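Local coordinates for fatty acid multifunctional protein (atmfp2) (Arabidopsis thaliana, PDB 2WTB) that carries out the enoyl-CoA hydratase and 3-hydroxyacyl-CoA dehydrogenase steps of peroxisomal fatty acid beta-oxidation during seed germination, at residues H288-V299 / V649-M660; A454-T465 / K485-F496. All coordinates share one frame; numbering follows the deposited sequence.

Contact 1 of 2, residues H288-V299 / V649-M660; sequences HVFFSQRGTAKV and VKAADLDIAGIM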
loop_
_atom_site.group_PDB
_atom_site.type_symbol
_atom_site.label_atom_id
_atom_site.label_comp_id
_atom_site.label_asym_id
_atom_site.label_seq_id
_atom_site.Cartn_x
_atom_site.Cartn_y
_atom_site.Cartn_z
ATOM N N HIS A 288 -7.053 -8.693 3.306
ATOM C CA HIS A 288 -7.933 -8.313 2.207
ATOM C C HIS A 288 -7.346 -7.145 1.417
ATOM O O HIS A 288 -7.457 -7.095 0.191
ATOM C CB HIS A 288 -9.321 -7.951 2.737
ATOM C CG HIS A 288 -10.259 -7.444 1.686
ATOM N ND1 HIS A 288 -10.395 -6.106 1.394
ATOM C CD2 HIS A 288 -11.112 -8.100 0.863
ATOM C CE1 HIS A 288 -11.292 -5.956 0.433
ATOM N NE2 HIS A 288 -11.742 -7.149 0.095
ATOM N N VAL A 289 -6.726 -6.210 2.128
ATOM C CA VAL A 289 -6.102 -5.051 1.499
ATOM C C VAL A 289 -4.908 -5.483 0.658
ATOM O O VAL A 289 -4.611 -4.884 -0.375
ATOM C CB VAL A 289 -5.643 -4.017 2.549
ATOM C CG1 VAL A 289 -4.850 -2.898 1.891
ATOM C CG2 VAL A 289 -6.841 -3.458 3.303
ATOM N N PHE A 290 -4.228 -6.531 1.109
ATOM C CA PHE A 290 -3.075 -7.061 0.394
ATOM C C PHE A 290 -3.464 -7.561 -0.996
ATOM O O PHE A 290 -2.860 -7.170 -1.996
ATOM C CB PHE A 290 -2.417 -8.181 1.202
ATOM C CG PHE A 290 -1.436 -9.004 0.414
ATOM C CD1 PHE A 290 -0.172 -8.513 0.124
ATOM C CD2 PHE A 290 -1.777 -10.272 -0.032
ATOM C CE1 PHE A 290 0.732 -9.270 -0.597
ATOM C CE2 PHE A 290 -0.877 -11.033 -0.754
ATOM C CZ PHE A 290 0.379 -10.530 -1.036
ATOM N N PHE A 291 -4.475 -8.421 -1.057
ATOM C CA PHE A 291 -4.932 -8.972 -2.329
ATOM C C PHE A 291 -5.608 -7.921 -3.208
ATOM O O PHE A 291 -5.355 -7.851 -4.414
ATOM C CB PHE A 291 -5.877 -10.151 -2.094
ATOM C CG PHE A 291 -5.207 -11.351 -1.493
ATOM C CD1 PHE A 291 -4.601 -12.297 -2.301
ATOM C CD2 PHE A 291 -5.182 -11.533 -0.123
ATOM C CE1 PHE A 291 -3.982 -13.403 -1.751
ATOM C CE2 PHE A 291 -4.567 -12.638 0.433
ATOM C CZ PHE A 291 -3.965 -13.573 -0.383
ATOM N N SER A 292 -6.467 -7.110 -2.597
ATOM C CA SER A 292 -7.189 -6.064 -3.310
ATOM C C SER A 292 -6.237 -5.079 -3.976
ATOM O O SER A 292 -6.526 -4.557 -5.054
ATOM C CB SER A 292 -8.141 -5.324 -2.368
ATOM O OG SER A 292 -9.206 -6.162 -1.959
ATOM N N GLN A 293 -5.105 -4.826 -3.328
ATOM C CA GLN A 293 -4.048 -4.019 -3.924
ATOM C C GLN A 293 -3.622 -4.609 -5.268
ATOM O O GLN A 293 -3.364 -3.883 -6.230
ATOM C CB GLN A 293 -2.845 -3.952 -2.984
ATOM C CG GLN A 293 -1.521 -3.711 -3.687
ATOM C CD GLN A 293 -1.446 -2.345 -4.331
ATOM O OE1 GLN A 293 -0.896 -2.189 -5.423
ATOM N NE2 GLN A 293 -2.004 -1.344 -3.662
ATOM N N ARG A 294 -3.557 -5.934 -5.323
ATOM C CA ARG A 294 -3.106 -6.639 -6.513
ATOM C C ARG A 294 -4.141 -6.648 -7.635
ATOM O O ARG A 294 -3.788 -6.579 -8.814
ATOM C CB ARG A 294 -2.740 -8.078 -6.159
ATOM C CG ARG A 294 -1.448 -8.229 -5.393
ATOM C CD ARG A 294 -1.090 -9.697 -5.264
ATOM N NE ARG A 294 0.282 -9.900 -4.813
ATOM C CZ ARG A 294 0.934 -11.050 -4.927
ATOM N NH1 ARG A 294 0.338 -12.096 -5.482
ATOM N NH2 ARG A 294 2.183 -11.155 -4.493
ATOM N N GLY A 295 -5.414 -6.738 -7.264
ATOM C CA GLY A 295 -6.474 -6.963 -8.231
ATOM C C GLY A 295 -7.017 -5.734 -8.932
ATOM O O GLY A 295 -7.981 -5.831 -9.693
ATOM N N THR A 296 -6.408 -4.579 -8.690
ATOM C CA THR A 296 -6.904 -3.337 -9.272
ATOM C C THR A 296 -6.603 -3.250 -10.764
ATOM O O THR A 296 -7.234 -2.479 -11.487
ATOM C CB THR A 296 -6.316 -2.098 -8.574
ATOM O OG1 THR A 296 -4.896 -2.066 -8.768
ATOM C CG2 THR A 296 -6.628 -2.128 -7.090
ATOM N N ALA A 297 -5.639 -4.047 -11.217
ATOM C CA ALA A 297 -5.233 -4.039 -12.617
ATOM C C ALA A 297 -6.049 -5.029 -13.440
ATOM O O ALA A 297 -5.870 -5.141 -14.652
ATOM C CB ALA A 297 -3.750 -4.344 -12.738
ATOM N N LYS A 298 -6.947 -5.747 -12.776
ATOM C CA LYS A 298 -7.803 -6.708 -13.459
ATOM C C LYS A 298 -9.155 -6.094 -13.805
ATOM O O LYS A 298 -10.057 -6.047 -12.970
ATOM C CB LYS A 298 -7.984 -7.967 -12.610
ATOM C CG LYS A 298 -8.964 -8.967 -13.193
ATOM C CD LYS A 298 -8.793 -10.335 -12.558
ATOM C CE LYS A 298 -7.394 -10.880 -12.800
ATOM N NZ LYS A 298 -7.213 -12.233 -12.205
ATOM N N VAL A 299 -9.284 -5.620 -15.040
ATOM C CA VAL A 299 -10.520 -5.000 -15.505
ATOM C C VAL A 299 -11.129 -5.805 -16.649
ATOM O O VAL A 299 -10.652 -5.738 -17.784
ATOM C CB VAL A 299 -10.272 -3.558 -15.981
ATOM C CG1 VAL A 299 -11.587 -2.884 -16.354
ATOM C CG2 VAL A 299 -9.543 -2.766 -14.910
ATOM N N VAL A 649 -15.069 -1.116 -11.029
ATOM C CA VAL A 649 -15.115 -2.479 -11.542
ATOM C C VAL A 649 -15.567 -3.472 -10.481
ATOM O O VAL A 649 -16.378 -4.356 -10.750
ATOM C CB VAL A 649 -13.740 -2.920 -12.070
ATOM C CG1 VAL A 649 -13.701 -4.429 -12.264
ATOM C CG2 VAL A 649 -13.413 -2.190 -13.361
ATOM N N LYS A 650 -15.035 -3.317 -9.275
ATOM C CA LYS A 650 -15.298 -4.258 -8.198
ATOM C C LYS A 650 -15.159 -3.568 -6.845
ATOM O O LYS A 650 -14.407 -2.603 -6.706
ATOM C CB LYS A 650 -14.330 -5.436 -8.289
ATOM C CG LYS A 650 -12.875 -5.051 -8.084
ATOM C CD LYS A 650 -11.948 -6.233 -8.316
ATOM C CE LYS A 650 -11.629 -6.410 -9.794
ATOM N NZ LYS A 650 -10.774 -5.303 -10.309
ATOM N N ALA A 651 -15.886 -4.068 -5.853
ATOM C CA ALA A 651 -15.868 -3.478 -4.520
ATOM C C ALA A 651 -14.442 -3.288 -4.003
ATOM O O ALA A 651 -14.113 -2.244 -3.439
ATOM C CB ALA A 651 -16.675 -4.334 -3.552
ATOM N N ALA A 652 -13.599 -4.298 -4.207
ATOM C CA ALA A 652 -12.234 -4.271 -3.693
ATOM C C ALA A 652 -11.429 -3.092 -4.234
ATOM O O ALA A 652 -10.442 -2.678 -3.624
ATOM C CB ALA A 652 -11.527 -5.583 -3.990
ATOM N N ASP A 653 -11.845 -2.559 -5.378
ATOM C CA ASP A 653 -11.195 -1.378 -5.938
ATOM C C ASP A 653 -11.557 -0.127 -5.138
ATOM O O ASP A 653 -10.710 0.734 -4.894
ATOM C CB ASP A 653 -11.557 -1.194 -7.410
ATOM C CG ASP A 653 -10.767 -2.116 -8.331
ATOM O OD1 ASP A 653 -9.760 -2.704 -7.879
ATOM O OD2 ASP A 653 -11.153 -2.245 -9.513
ATOM N N LEU A 654 -12.819 -0.036 -4.728
ATOM C CA LEU A 654 -13.272 1.066 -3.889
ATOM C C LEU A 654 -12.522 1.082 -2.556
ATOM O O LEU A 654 -12.193 2.146 -2.030
ATOM C CB LEU A 654 -14.777 0.972 -3.649
ATOM C CG LEU A 654 -15.667 1.243 -4.862
ATOM C CD1 LEU A 654 -17.124 1.314 -4.438
ATOM C CD2 LEU A 654 -15.245 2.529 -5.555
ATOM N N ASP A 655 -12.254 -0.106 -2.019
ATOM C CA ASP A 655 -11.503 -0.236 -0.774
ATOM C C ASP A 655 -10.126 0.404 -0.899
ATOM O O ASP A 655 -9.791 1.319 -0.144
ATOM C CB ASP A 655 -11.368 -1.709 -0.378
ATOM C CG ASP A 655 -12.691 -2.325 0.035
ATOM O OD1 ASP A 655 -13.567 -1.580 0.521
ATOM O OD2 ASP A 655 -12.856 -3.554 -0.119
ATOM N N ILE A 656 -9.334 -0.079 -1.854
ATOM C CA ILE A 656 -8.003 0.469 -2.105
ATOM C C ILE A 656 -8.061 1.968 -2.381
ATOM O O ILE A 656 -7.194 2.723 -1.938
ATOM C CB ILE A 656 -7.295 -0.248 -3.282
ATOM C CG1 ILE A 656 -6.394 -1.369 -2.764
ATOM C CG2 ILE A 656 -6.441 0.727 -4.072
ATOM C CD1 ILE A 656 -7.072 -2.311 -1.814
ATOM N N ALA A 657 -9.089 2.398 -3.104
ATOM C CA ALA A 657 -9.227 3.805 -3.459
ATOM C C ALA A 657 -9.352 4.683 -2.219
ATOM O O ALA A 657 -8.560 5.602 -2.018
ATOM C CB ALA A 657 -10.413 4.013 -4.391
ATOM N N GLY A 658 -10.349 4.395 -1.389
ATOM C CA GLY A 658 -10.547 5.135 -0.158
ATOM C C GLY A 658 -9.321 5.059 0.728
ATOM O O GLY A 658 -8.890 6.058 1.302
ATOM N N ILE A 659 -8.754 3.863 0.830
ATOM C CA ILE A 659 -7.563 3.641 1.641
ATOM C C ILE A 659 -6.383 4.479 1.166
ATOM O O ILE A 659 -5.762 5.194 1.949
ATOM C CB ILE A 659 -7.144 2.158 1.621
ATOM C CG1 ILE A 659 -8.058 1.333 2.529
ATOM C CG2 ILE A 659 -5.688 2.004 2.039
ATOM C CD1 ILE A 659 -7.778 -0.153 2.488
ATOM N N MET A 660 -6.086 4.390 -0.125
ATOM C CA MET A 660 -4.866 4.967 -0.676
ATOM C C MET A 660 -5.041 6.423 -1.094
ATOM O O MET A 660 -4.063 7.132 -1.332
ATOM C CB MET A 660 -4.387 4.128 -1.860
ATOM C CG MET A 660 -2.880 4.036 -1.992
ATOM S SD MET A 660 -2.395 2.593 -2.957
ATOM C CE MET A 660 -3.315 1.308 -2.115
#
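Lys650 NZ is gripped by three oxygens: it donates to Gly295 O at 2.9 Å and to Lys298 O, and it forms a salt bridge with Asp653 OD2 at 3.2 Å. The lysine folds back to do this, its CG set between backbone N and carbonyl carbon (chi1 64°) and its chain bent again at chi3 and chi4, which turns the ammonium onto the loop behind helix 281-294. Gly295 O also accepts from Lys298 N, and the two donors reach it from opposite faces of its carbonyl plane. Lys650 is the N-cap residue of helix 651-662, and Asp653, in the first turn, sets its OD1 against Thr296 CA and CG2, while Thr296 OG1 bonds to Pro487 O. The two helical segments cross nearly at right angles (signed angle -103°) with axes 8.8 Å apart, a close helix-helix packing that lays the end of helix 281-294 against helix 651-662 and against strand 486-491, the edge strand of the NAD-binding domain's sheet. The small side chains of Ser292 and Ala652, whose CA atoms are 5.4 Å apart, are consistent with this approach, and Ser292 OG is turned back onto His288 O, coming from above that carbonyl's plane. Ile656 fills the crossing, its CD1 near Ser292 CB and Gln293 N. Farther along, Val289 CG2 and Ile659 CD1 meet tip to tip at 3.5 Å. Met660 CE lies by Gln293 NE2, the two side chains crossing at about a right angle, and Gln293 OE1 is hydrogen-bonded with Thr486 OG1. The His288 ring presents the CE1 edge to Asp655 OD2, with ring and carboxylate planes 69° apart, whereas Asp655 OD1 takes the backbone N-H groups of Met672 and Phe673.

Contact 2 of 2, residues A454-T465 / K485-F496; sequences AHIMPLLEIVRT and KTPVVVGNCTGF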
loop_
_atom_site.group_PDB
_atom_site.type_symbol
_atom_site.label_atom_id
_atom_site.label_comp_id
_atom_site.label_asym_id
_atom_site.label_seq_id
_atom_site.Cartn_x
_atom_site.Cartn_y
_atom_site.Cartn_z
ATOM N N ALA A 454 1.756 14.895 -6.565
ATOM C CA ALA A 454 1.735 13.882 -7.617
ATOM C C ALA A 454 2.838 12.833 -7.484
ATOM O O ALA A 454 2.670 11.691 -7.914
ATOM C CB ALA A 454 1.797 14.544 -8.986
ATOM N N HIS A 455 3.963 13.216 -6.889
ATOM C CA HIS A 455 5.105 12.311 -6.802
ATOM C C HIS A 455 5.178 11.535 -5.485
ATOM O O HIS A 455 6.098 10.744 -5.280
ATOM C CB HIS A 455 6.420 13.055 -7.072
ATOM C CG HIS A 455 6.577 14.322 -6.289
ATOM N ND1 HIS A 455 7.623 14.533 -5.418
ATOM C CD2 HIS A 455 5.824 15.447 -6.253
ATOM C CE1 HIS A 455 7.508 15.733 -4.876
ATOM N NE2 HIS A 455 6.424 16.307 -5.364
ATOM N N ILE A 456 4.207 11.755 -4.605
ATOM C CA ILE A 456 4.165 11.042 -3.330
ATOM C C ILE A 456 2.912 10.183 -3.199
ATOM O O ILE A 456 2.984 9.024 -2.795
ATOM C CB ILE A 456 4.239 12.003 -2.123
ATOM C CG1 ILE A 456 5.621 12.653 -2.034
ATOM C CG2 ILE A 456 3.933 11.262 -0.832
ATOM C CD1 ILE A 456 5.805 13.820 -2.966
ATOM N N MET A 457 1.763 10.758 -3.538
ATOM C CA MET A 457 0.503 10.034 -3.454
ATOM C C MET A 457 0.557 8.803 -4.353
ATOM O O MET A 457 0.797 8.918 -5.554
ATOM C CB MET A 457 -0.664 10.938 -3.847
ATOM C CG MET A 457 -1.970 10.597 -3.153
ATOM S SD MET A 457 -1.826 10.695 -1.357
ATOM C CE MET A 457 -0.996 12.272 -1.165
ATOM N N PRO A 458 0.330 7.620 -3.767
ATOM C CA PRO A 458 0.544 6.329 -4.429
ATOM C C PRO A 458 -0.559 5.982 -5.422
ATOM O O PRO A 458 -0.365 5.118 -6.275
ATOM C CB PRO A 458 0.513 5.326 -3.265
ATOM C CG PRO A 458 0.383 6.150 -2.002
ATOM C CD PRO A 458 -0.207 7.449 -2.411
ATOM N N LEU A 459 -1.703 6.647 -5.310
ATOM C CA LEU A 459 -2.860 6.302 -6.124
ATOM C C LEU A 459 -2.859 7.001 -7.476
ATOM O O LEU A 459 -2.351 8.114 -7.618
ATOM C CB LEU A 459 -4.158 6.628 -5.386
ATOM C CG LEU A 459 -5.435 6.076 -6.020
ATOM C CD1 LEU A 459 -5.513 4.570 -5.816
ATOM C CD2 LEU A 459 -6.661 6.762 -5.445
ATOM N N LEU A 460 -3.436 6.326 -8.464
ATOM C CA LEU A 460 -3.649 6.902 -9.781
ATOM C C LEU A 460 -5.000 6.452 -10.313
ATOM O O LEU A 460 -5.255 5.257 -10.448
ATOM C CB LEU A 460 -2.547 6.472 -10.749
ATOM C CG LEU A 460 -2.837 6.745 -12.226
ATOM C CD1 LEU A 460 -3.114 8.228 -12.457
ATOM C CD2 LEU A 460 -1.693 6.260 -13.103
ATOM N N GLU A 461 -5.868 7.413 -10.602
ATOM C CA GLU A 461 -7.166 7.105 -11.185
ATOM C C GLU A 461 -7.100 7.150 -12.705
ATOM O O GLU A 461 -6.931 8.215 -13.294
ATOM C CB GLU A 461 -8.233 8.081 -10.689
ATOM C CG GLU A 461 -8.980 7.625 -9.451
ATOM C CD GLU A 461 -10.143 8.545 -9.106
ATOM O OE1 GLU A 461 -10.085 9.743 -9.463
ATOM O OE2 GLU A 461 -11.115 8.070 -8.481
ATOM N N ILE A 462 -7.220 5.986 -13.334
ATOM C CA ILE A 462 -7.338 5.914 -14.785
ATOM C C ILE A 462 -8.809 6.024 -15.151
ATOM O O ILE A 462 -9.577 5.081 -14.959
ATOM C CB ILE A 462 -6.765 4.598 -15.342
ATOM C CG1 ILE A 462 -5.258 4.532 -15.105
ATOM C CG2 ILE A 462 -7.063 4.468 -16.822
ATOM C CD1 ILE A 462 -4.631 3.250 -15.584
ATOM N N VAL A 463 -9.201 7.186 -15.660
ATOM C CA VAL A 463 -10.597 7.444 -15.994
ATOM C C VAL A 463 -10.896 7.103 -17.451
ATOM O O VAL A 463 -10.439 7.789 -18.366
ATOM C CB VAL A 463 -10.977 8.914 -15.730
ATOM C CG1 VAL A 463 -12.449 9.138 -16.023
ATOM C CG2 VAL A 463 -10.652 9.296 -14.293
ATOM N N ARG A 464 -11.668 6.041 -17.656
ATOM C CA ARG A 464 -12.042 5.610 -18.997
ATOM C C ARG A 464 -13.376 6.231 -19.386
ATOM O O ARG A 464 -14.183 6.571 -18.526
ATOM C CB ARG A 464 -12.168 4.085 -19.045
ATOM C CG ARG A 464 -13.554 3.596 -18.661
ATOM C CD ARG A 464 -13.515 2.355 -17.787
ATOM N NE ARG A 464 -13.465 1.124 -18.564
ATOM C CZ ARG A 464 -13.982 -0.028 -18.154
ATOM N NH1 ARG A 464 -14.596 -0.096 -16.982
ATOM N NH2 ARG A 464 -13.897 -1.110 -18.918
ATOM N N THR A 465 -13.608 6.379 -20.684
ATOM C CA THR A 465 -14.908 6.817 -21.168
ATOM C C THR A 465 -15.566 5.653 -21.885
ATOM O O THR A 465 -15.057 4.534 -21.849
ATOM C CB THR A 465 -14.793 8.000 -22.139
ATOM O OG1 THR A 465 -13.820 8.931 -21.651
ATOM C CG2 THR A 465 -16.127 8.704 -22.265
ATOM N N LYS A 485 3.021 3.489 -8.806
ATOM C CA LYS A 485 1.678 3.906 -8.432
ATOM C C LYS A 485 0.758 2.694 -8.375
ATOM O O LYS A 485 1.054 1.654 -8.965
ATOM C CB LYS A 485 1.132 4.914 -9.447
ATOM C CG LYS A 485 1.786 6.283 -9.398
ATOM C CD LYS A 485 1.036 7.213 -8.464
ATOM C CE LYS A 485 1.571 8.632 -8.552
ATOM N NZ LYS A 485 2.922 8.760 -7.938
ATOM N N THR A 486 -0.353 2.829 -7.659
ATOM C CA THR A 486 -1.388 1.801 -7.648
ATOM C C THR A 486 -2.610 2.304 -8.405
ATOM O O THR A 486 -3.343 3.161 -7.913
ATOM C CB THR A 486 -1.786 1.398 -6.221
ATOM O OG1 THR A 486 -0.725 0.642 -5.627
ATOM C CG2 THR A 486 -3.050 0.549 -6.235
ATOM N N PRO A 487 -2.820 1.776 -9.618
ATOM C CA PRO A 487 -3.871 2.249 -10.519
ATOM C C PRO A 487 -5.209 1.594 -10.240
ATOM O O PRO A 487 -5.265 0.394 -9.977
ATOM C CB PRO A 487 -3.380 1.794 -11.904
ATOM C CG PRO A 487 -2.021 1.164 -11.685
ATOM C CD PRO A 487 -1.990 0.746 -10.257
ATOM N N VAL A 488 -6.272 2.389 -10.290
ATOM C CA VAL A 488 -7.622 1.859 -10.382
ATOM C C VAL A 488 -8.272 2.433 -11.636
ATOM O O VAL A 488 -8.115 3.617 -11.937
ATOM C CB VAL A 488 -8.475 2.200 -9.143
ATOM C CG1 VAL A 488 -8.044 1.354 -7.960
ATOM C CG2 VAL A 488 -8.379 3.681 -8.817
ATOM N N VAL A 489 -8.980 1.589 -12.378
ATOM C CA VAL A 489 -9.644 2.030 -13.599
ATOM C C VAL A 489 -11.095 2.390 -13.317
ATOM O O VAL A 489 -11.938 1.515 -13.133
ATOM C CB VAL A 489 -9.582 0.954 -14.704
ATOM C CG1 VAL A 489 -10.362 1.407 -15.926
ATOM C CG2 VAL A 489 -8.135 0.651 -15.070
ATOM N N VAL A 490 -11.382 3.686 -13.282
ATOM C CA VAL A 490 -12.723 4.156 -12.959
ATOM C C VAL A 490 -13.416 4.763 -14.174
ATOM O O VAL A 490 -12.770 5.086 -15.173
ATOM C CB VAL A 490 -12.705 5.178 -11.799
ATOM C CG1 VAL A 490 -12.089 4.553 -10.558
ATOM C CG2 VAL A 490 -11.948 6.437 -12.203
ATOM N N GLY A 491 -14.735 4.910 -14.079
ATOM C CA GLY A 491 -15.530 5.424 -15.179
ATOM C C GLY A 491 -15.686 6.929 -15.140
ATOM O O GLY A 491 -15.419 7.564 -14.120
ATOM N N ASN A 492 -16.119 7.505 -16.256
ATOM C CA ASN A 492 -16.285 8.948 -16.352
ATOM C C ASN A 492 -17.595 9.421 -15.732
ATOM O O ASN A 492 -18.680 9.097 -16.212
ATOM C CB ASN A 492 -16.191 9.406 -17.809
ATOM C CG ASN A 492 -16.151 10.917 -17.946
ATOM O OD1 ASN A 492 -16.311 11.647 -16.970
ATOM N ND2 ASN A 492 -15.935 11.391 -19.166
ATOM N N CYS A 493 -17.477 10.188 -14.655
ATOM C CA CYS A 493 -18.632 10.759 -13.977
ATOM C C CYS A 493 -18.155 11.811 -12.987
ATOM O O CYS A 493 -16.956 11.942 -12.736
ATOM C CB CYS A 493 -19.422 9.676 -13.243
ATOM S SG CYS A 493 -18.539 8.951 -11.840
ATOM N N THR A 494 -19.099 12.557 -12.426
ATOM C CA THR A 494 -18.784 13.599 -11.458
ATOM C C THR A 494 -17.905 13.081 -10.321
ATOM O O THR A 494 -18.357 12.302 -9.483
ATOM C CB THR A 494 -20.070 14.198 -10.865
ATOM O OG1 THR A 494 -20.927 14.637 -11.927
ATOM C CG2 THR A 494 -19.742 15.369 -9.955
ATOM N N GLY A 495 -16.646 13.511 -10.303
ATOM C CA GLY A 495 -15.727 13.153 -9.235
ATOM C C GLY A 495 -15.185 11.736 -9.317
ATOM O O GLY A 495 -14.606 11.228 -8.353
ATOM N N PHE A 496 -15.373 11.098 -10.467
ATOM C CA PHE A 496 -14.902 9.735 -10.686
ATOM C C PHE A 496 -15.229 8.809 -9.512
ATOM O O PHE A 496 -16.397 8.524 -9.246
ATOM C CB PHE A 496 -13.399 9.727 -10.974
ATOM C CG PHE A 496 -12.961 10.805 -11.923
ATOM C CD1 PHE A 496 -13.648 11.025 -13.106
ATOM C CD2 PHE A 496 -11.859 11.594 -11.637
ATOM C CE1 PHE A 496 -13.248 12.017 -13.984
ATOM C CE2 PHE A 496 -11.453 12.587 -12.512
ATOM C CZ PHE A 496 -12.149 12.799 -13.687
HETATM O O HOH W 1 -11.823 11.381 -7.816
#
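Lys485 NZ donates to Ala454 O at 2.9 Å, lying in the plane of that carbonyl. Its chain bends at chi2 (-91°) and chi4, so that CD and CE run past Pro458 O and Met457 O before the ammonium arrives. With an alanine here, Ala454 O would probably lose this donor and a gap would open beside residues 454-458. From there strands 459-464 and 486-491 run parallel, joined by alternating backbone bonds from Thr486 N to Pro458 O through to Arg464 N to Val490 O. Helix 470-482 links them in a beta-alpha-beta crossover at the edge of the NAD-binding domain's sheet and packs on one face. On that face, Ile462 CD1 rests near Pro487 CB, the two side chains pointing the same way, and Arg464 lays CD across Val489 CG1 at 3.8 Å. The other face carries Leu459, Glu461 and Val463. Val463 spreads its methyls over the Phe496 ring: CG2 sits 3.5 Å from the centroid, 5° off the normal, a CH-pi contact, while CG1, anti to the backbone N, touches CE1 at 3.6 Å. Val490 CG2 packs against the same Val463 CG2. Glu461 meets this ring at its edge, OE1 3.4 Å from Phe496 CD2, with carboxylate and ring planes 73° apart. His449 stands beside both Glu461 and Phe496, consistent with the His-Glu pair of this dehydrogenase family. A water bridges Glu461 OE1 to Gly495 O, in the type II turn that swings Phe496 back over the sheet. With OE2 taking the main-chain N-H groups of Ala497 and Val498 and OE1 this water, the orientation of the buried carboxylate is fixed.

Overall arrangement
Contact 2 is the more deeply buried, a pairing of two strands inside one domain, whereas contact 1 is partly buried and brings together helices some 350 residues apart in sequence. Their centres lie about 12 Å apart, and contact 2 is nested within the chain loop that contact 1 closes. Strand 486-491 is where they meet: Gln293 and Thr296 reach polar atoms of Thr486 and Pro487, Met660 packs on Thr486, and Val299 on Val489. The edge strand of the sheet thus abuts both helical segments. Contact 2 relies on regular backbone bonding, with mostly apolar side chains and a buried glutamate on one face; contact 1 has instead side-chain packing plus a lysine bound to loop carbonyls.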